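Local atomic coordinates of N-acetylmuramoyl-L-alanine amidase (Mycolicibacterium smegmatis, PDB entry 7AGM), a protein that probably hydrolyses, as a zinc-dependent amidase, the bond between N-acetylmuramoyl residues and L-alanine in the peptidoglycan of the cell wall. Residues Asp58-Val63 with Arg201-Ala205; Ala108-Pro112 with Thr155-Gln159. All coordinates share one frame. Residue numbers count along the deposited sequence, not the author numbering.

Both contacts belong to a single Amidase_3-type domain built on a six-stranded mixed sheet. From the N terminus the chain passes strand 10-15 and enters helix 52-69, whose first residue, E52, binds zinc; D58-V63 of this helix is the first half of contact 1. Strand 102-109, which holds zinc ligand H107, runs into A108-P112, and after 42 intervening residues the loop T155-Q159 returns to close contact 2. Not until helix 198-219 does R201-A205 close contact 1, so contact 2 is nested inside it. Contact 1 joins two helices; contact 2 ties a strand end near the metal to a loop. Their centres lie about 20 Å apart, and they do not touch.

Contact 1: residues Asp58-Val63 with Arg201-Ala205; sequences DTTLRV and RQKYA
D58 OD2 is the shared acceptor of a salt-bridge network: R201 NE donates to it across the interface at 2.7 Å (N-H...O angle 171°), and R62 NE donates from one turn along the same helix at 2.8 Å (172°), an i to i+4 salt bridge. The t rotamer of D58 and the m chi1 of R62 and R201 bring these groups together. Water 1 accepts from R62 NH2 and R201 NH2, each at 3.0 Å, and bridges two guanidinium groups whose NH2 atoms are 4.4 Å apart. Further along, R62 NH1 donates to Q202 OE1 at 2.9 Å, while water 2 joins R62 O (2.8 Å) to Q202 NE2 (3.1 Å).

Both segments are regular alpha-helix, with axes 8.5 Å apart at closest approach and crossing at -51°. CA atoms pair T59 with R201 (5.2 Å) and V63 with A205 (5.0 Å), a four-residue spacing on each helix, consistent with i±4 ridges-into-grooves packing. The small A205 permits this approach: its CB meets R62 CB at 3.6 Å and V63 CG2 at 3.7 Å. T59 OG1 lies 3.6 Å from R201 CB but hydrogen-bonds to F55 O in its own helix. V63 touches both L13 of strand 10-15 and I208.

With one carboxylate serving two guanidiniums, the set carries net positive charge; Q202 OE1, water 1 and M195 O (for R201 NH1) supply neutral acceptors.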
loop_
_atom_site.group_PDB
_atom_site.type_symbol
_atom_site.label_atom_id
_atom_site.label_comp_id
_atom_site.label_asym_id
_atom_site.label_seq_id
_atom_site.Cartn_x
_atom_site.Cartn_y
_atom_site.Cartn_z
ATOM N N ASP A 58 -2.919 1.047 -11.548
ATOM C CA ASP A 58 -3.629 -0.045 -12.206
ATOM C C ASP A 58 -3.845 -1.225 -11.260
ATOM O O ASP A 58 -4.927 -1.829 -11.247
ATOM C CB ASP A 58 -2.900 -0.469 -13.476
ATOM C CG ASP A 58 -3.701 -1.459 -14.281
ATOM O OD1 ASP A 58 -4.701 -1.034 -14.891
ATOM O OD2 ASP A 58 -3.349 -2.656 -14.283
ATOM N N THR A 59 -2.848 -1.540 -10.429
ATOM C CA THR A 59 -3.017 -2.618 -9.459
ATOM C C THR A 59 -4.144 -2.298 -8.482
ATOM O O THR A 59 -4.963 -3.171 -8.158
ATOM C CB THR A 59 -1.699 -2.859 -8.718
ATOM O OG1 THR A 59 -0.681 -3.184 -9.668
ATOM C CG2 THR A 59 -1.823 -4.010 -7.727
ATOM N N THR A 60 -4.235 -1.037 -8.048
ATOM C CA THR A 60 -5.282 -0.663 -7.101
ATOM C C THR A 60 -6.664 -0.746 -7.741
ATOM O O THR A 60 -7.628 -1.158 -7.083
ATOM C CB THR A 60 -5.011 0.721 -6.498
ATOM O OG1 THR A 60 -3.744 0.716 -5.815
ATOM C CG2 THR A 60 -6.102 1.079 -5.487
ATOM N N LEU A 61 -6.777 -0.401 -9.036
ATOM C CA LEU A 61 -8.061 -0.538 -9.722
ATOM C C LEU A 61 -8.516 -1.992 -9.736
ATOM O O LEU A 61 -9.710 -2.285 -9.593
ATOM C CB LEU A 61 -7.944 -0.015 -11.156
ATOM C CG LEU A 61 -7.784 1.497 -11.312
ATOM C CD1 LEU A 61 -7.651 1.868 -12.785
ATOM C CD2 LEU A 61 -8.963 2.238 -10.673
ATOM N N ARG A 62 -7.576 -2.916 -9.930
ATOM C CA ARG A 62 -7.906 -4.334 -9.908
ATOM C C ARG A 62 -8.323 -4.777 -8.515
ATOM O O ARG A 62 -9.290 -5.536 -8.371
ATOM C CB ARG A 62 -6.721 -5.138 -10.431
ATOM C CG ARG A 62 -6.453 -4.852 -11.909
ATOM C CD ARG A 62 -5.113 -5.402 -12.373
ATOM N NE ARG A 62 -4.793 -4.962 -13.735
ATOM C CZ ARG A 62 -5.158 -5.603 -14.839
ATOM N NH1 ARG A 62 -5.856 -6.728 -14.764
ATOM N NH2 ARG A 62 -4.822 -5.114 -16.026
ATOM N N VAL A 63 -7.625 -4.297 -7.476
ATOM C CA VAL A 63 -8.034 -4.587 -6.103
ATOM C C VAL A 63 -9.447 -4.074 -5.851
ATOM O O VAL A 63 -10.293 -4.784 -5.296
ATOM C CB VAL A 63 -7.029 -3.989 -5.098
ATOM C CG1 VAL A 63 -7.590 -4.037 -3.669
ATOM C CG2 VAL A 63 -5.677 -4.715 -5.171
ATOM N N ARG A 201 0.084 -7.515 -12.743
ATOM C CA ARG A 201 -0.611 -6.610 -11.834
ATOM C C ARG A 201 -1.859 -7.271 -11.258
ATOM O O ARG A 201 -2.187 -7.079 -10.080
ATOM C CB ARG A 201 -0.919 -5.282 -12.537
ATOM C CG ARG A 201 0.350 -4.519 -12.944
ATOM C CD ARG A 201 0.080 -3.092 -13.389
ATOM N NE ARG A 201 -0.718 -3.048 -14.617
ATOM C CZ ARG A 201 -0.224 -3.079 -15.854
ATOM N NH1 ARG A 201 1.085 -3.158 -16.056
ATOM N NH2 ARG A 201 -1.048 -3.024 -16.898
ATOM N N GLN A 202 -2.543 -8.087 -12.058
ATOM C CA GLN A 202 -3.667 -8.857 -11.532
ATOM C C GLN A 202 -3.204 -9.859 -10.480
ATOM O O GLN A 202 -3.906 -10.096 -9.490
ATOM C CB GLN A 202 -4.394 -9.576 -12.671
ATOM C CG GLN A 202 -5.715 -10.203 -12.245
ATOM C CD GLN A 202 -6.744 -9.164 -11.843
ATOM O OE1 GLN A 202 -6.947 -8.171 -12.545
ATOM N NE2 GLN A 202 -7.398 -9.383 -10.702
ATOM N N LYS A 203 -2.021 -10.450 -10.682
ATOM C CA LYS A 203 -1.454 -11.388 -9.717
ATOM C C LYS A 203 -1.225 -10.707 -8.373
ATOM O O LYS A 203 -1.624 -11.225 -7.320
ATOM C CB LYS A 203 -0.145 -11.941 -10.289
ATOM C CG LYS A 203 0.637 -12.918 -9.415
ATOM C CD LYS A 203 2.048 -13.102 -9.989
ATOM C CE LYS A 203 2.899 -14.060 -9.172
ATOM N NZ LYS A 203 2.298 -15.418 -9.142
ATOM N N TYR A 204 -0.595 -9.529 -8.391
ATOM C CA TYR A 204 -0.433 -8.772 -7.153
ATOM C C TYR A 204 -1.782 -8.411 -6.544
ATOM O O TYR A 204 -1.978 -8.521 -5.328
ATOM C CB TYR A 204 0.371 -7.497 -7.413
ATOM C CG TYR A 204 1.851 -7.705 -7.653
ATOM C CD1 TYR A 204 2.672 -8.249 -6.662
ATOM C CD2 TYR A 204 2.435 -7.332 -8.858
ATOM C CE1 TYR A 204 4.035 -8.427 -6.876
ATOM C CE2 TYR A 204 3.778 -7.500 -9.083
ATOM C CZ TYR A 204 4.582 -8.053 -8.098
ATOM O OH TYR A 204 5.932 -8.202 -8.346
ATOM N N ALA A 205 -2.722 -7.956 -7.375
ATOM C CA ALA A 205 -4.026 -7.548 -6.860
ATOM C C ALA A 205 -4.757 -8.706 -6.196
ATOM O O ALA A 205 -5.325 -8.543 -5.109
ATOM C CB ALA A 205 -4.881 -6.947 -7.980
HETATM O O HOH W 1 -3.958 -2.569 -17.299
HETATM O O HOH W 2 -9.863 -7.652 -10.060
#

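Contact 2: residues Ala108-Pro112 with Thr155-Gln159; sequences ADGGP and TYIGQ
Y156 sets its ring, with chi1 at 64° (p) and chi2 at -85°, against G111 and P112: CE2 is 4.1 Å from G111 CA and CD2 is 3.9 Å from P112 CD. A beta carbon on G111 would sit 2.6 Å from Y156 CE2, a clash, so the ring's position depends on glycine there. At the tip, Y156 OH donates a 2.7 Å hydrogen bond to D109 OD2, near the ring plane; D109 takes chi1 of -158° (t).

D109 ends strand 102-109 of the mixed amidase sheet, two residues after zinc ligand H107, and its side chain is about 7 Å from the zinc ion. The hydrogen bond thus links the loop between helix 134-148 and strand 162-165 to the strand that carries H107, close to the metal site. The backbone is extended at A108 and D109, with G111 at -134/-172 and Y156 at -126/-6. G111 and Y156 are the nearest CA pair, 7.4 Å apart, and only 188 Å² is buried. G111 N also hydrogen-bonds to N185 OD1.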
loop_
_atom_site.group_PDB
_atom_site.type_symbol
_atom_site.label_atom_id
_atom_site.label_comp_id
_atom_site.label_asym_id
_atom_site.label_seq_id
_atom_site.Cartn_x
_atom_site.Cartn_y
_atom_site.Cartn_z
ATOM N N ALA A 108 5.552 0.321 -4.956
ATOM C CA ALA A 108 6.640 -0.510 -5.451
ATOM C C ALA A 108 7.958 0.168 -5.116
ATOM O O ALA A 108 8.045 1.398 -5.061
ATOM C CB ALA A 108 6.553 -0.761 -6.962
ATOM N N ASP A 109 8.984 -0.646 -4.906
ATOM C CA ASP A 109 10.212 -0.225 -4.261
ATOM C C ASP A 109 11.351 -0.088 -5.262
ATOM O O ASP A 109 11.292 -0.579 -6.395
ATOM C CB ASP A 109 10.609 -1.266 -3.211
ATOM C CG ASP A 109 11.514 -0.711 -2.144
ATOM O OD1 ASP A 109 11.595 0.533 -1.996
ATOM O OD2 ASP A 109 12.145 -1.534 -1.453
ATOM N N GLY A 110 12.399 0.596 -4.817
ATOM C CA GLY A 110 13.663 0.617 -5.520
ATOM C C GLY A 110 14.779 0.118 -4.628
ATOM O O GLY A 110 15.161 0.796 -3.669
ATOM N N GLY A 111 15.291 -1.075 -4.912
ATOM C CA GLY A 111 16.368 -1.650 -4.143
ATOM C C GLY A 111 17.443 -2.226 -5.042
ATOM O O GLY A 111 17.410 -2.050 -6.269
ATOM N N PRO A 112 18.415 -2.922 -4.460
ATOM C CA PRO A 112 19.475 -3.537 -5.267
ATOM C C PRO A 112 18.879 -4.464 -6.309
ATOM O O PRO A 112 17.959 -5.240 -6.009
ATOM C CB PRO A 112 20.302 -4.321 -4.233
ATOM C CG PRO A 112 19.402 -4.481 -3.055
ATOM C CD PRO A 112 18.552 -3.250 -3.031
ATOM N N THR A 155 14.009 -10.177 -0.317
ATOM C CA THR A 155 15.304 -10.714 0.072
ATOM C C THR A 155 16.263 -9.647 0.586
ATOM O O THR A 155 17.357 -9.990 1.045
ATOM C CB THR A 155 15.950 -11.417 -1.130
ATOM O OG1 THR A 155 16.077 -10.489 -2.217
ATOM C CG2 THR A 155 15.107 -12.605 -1.583
ATOM N N TYR A 156 15.879 -8.372 0.532
ATOM C CA TYR A 156 16.814 -7.271 0.724
ATOM C C TYR A 156 16.404 -6.267 1.792
ATOM O O TYR A 156 17.189 -5.358 2.085
ATOM C CB TYR A 156 17.046 -6.524 -0.604
ATOM C CG TYR A 156 15.803 -5.850 -1.153
ATOM C CD1 TYR A 156 14.887 -6.554 -1.930
ATOM C CD2 TYR A 156 15.544 -4.512 -0.886
ATOM C CE1 TYR A 156 13.750 -5.939 -2.428
ATOM C CE2 TYR A 156 14.405 -3.888 -1.383
ATOM C CZ TYR A 156 13.513 -4.608 -2.151
ATOM O OH TYR A 156 12.381 -3.996 -2.644
ATOM N N ILE A 157 15.210 -6.387 2.371
ATOM C CA ILE A 157 14.758 -5.477 3.415
ATOM C C ILE A 157 13.693 -6.213 4.210
ATOM O O ILE A 157 13.000 -7.086 3.681
ATOM C CB ILE A 157 14.230 -4.147 2.814
ATOM C CG1 ILE A 157 13.860 -3.157 3.927
ATOM C CG2 ILE A 157 13.050 -4.416 1.881
ATOM C CD1 ILE A 157 13.479 -1.784 3.423
ATOM N N GLY A 158 13.586 -5.882 5.495
ATOM C CA GLY A 158 12.595 -6.492 6.357
ATOM C C GLY A 158 12.965 -7.906 6.774
ATOM O O GLY A 158 14.051 -8.417 6.480
ATOM N N GLN A 159 12.027 -8.546 7.474
ATOM C CA GLN A 159 12.197 -9.915 7.959
ATOM C C GLN A 159 10.979 -10.732 7.552
ATOM O O GLN A 159 9.870 -10.485 8.037
ATOM C CB GLN A 159 12.386 -9.945 9.477
ATOM C CG GLN A 159 13.703 -9.346 9.945
ATOM C CD GLN A 159 14.912 -10.081 9.387
ATOM O OE1 GLN A 159 14.856 -11.284 9.123
ATOM N NE2 GLN A 159 16.011 -9.357 9.202
#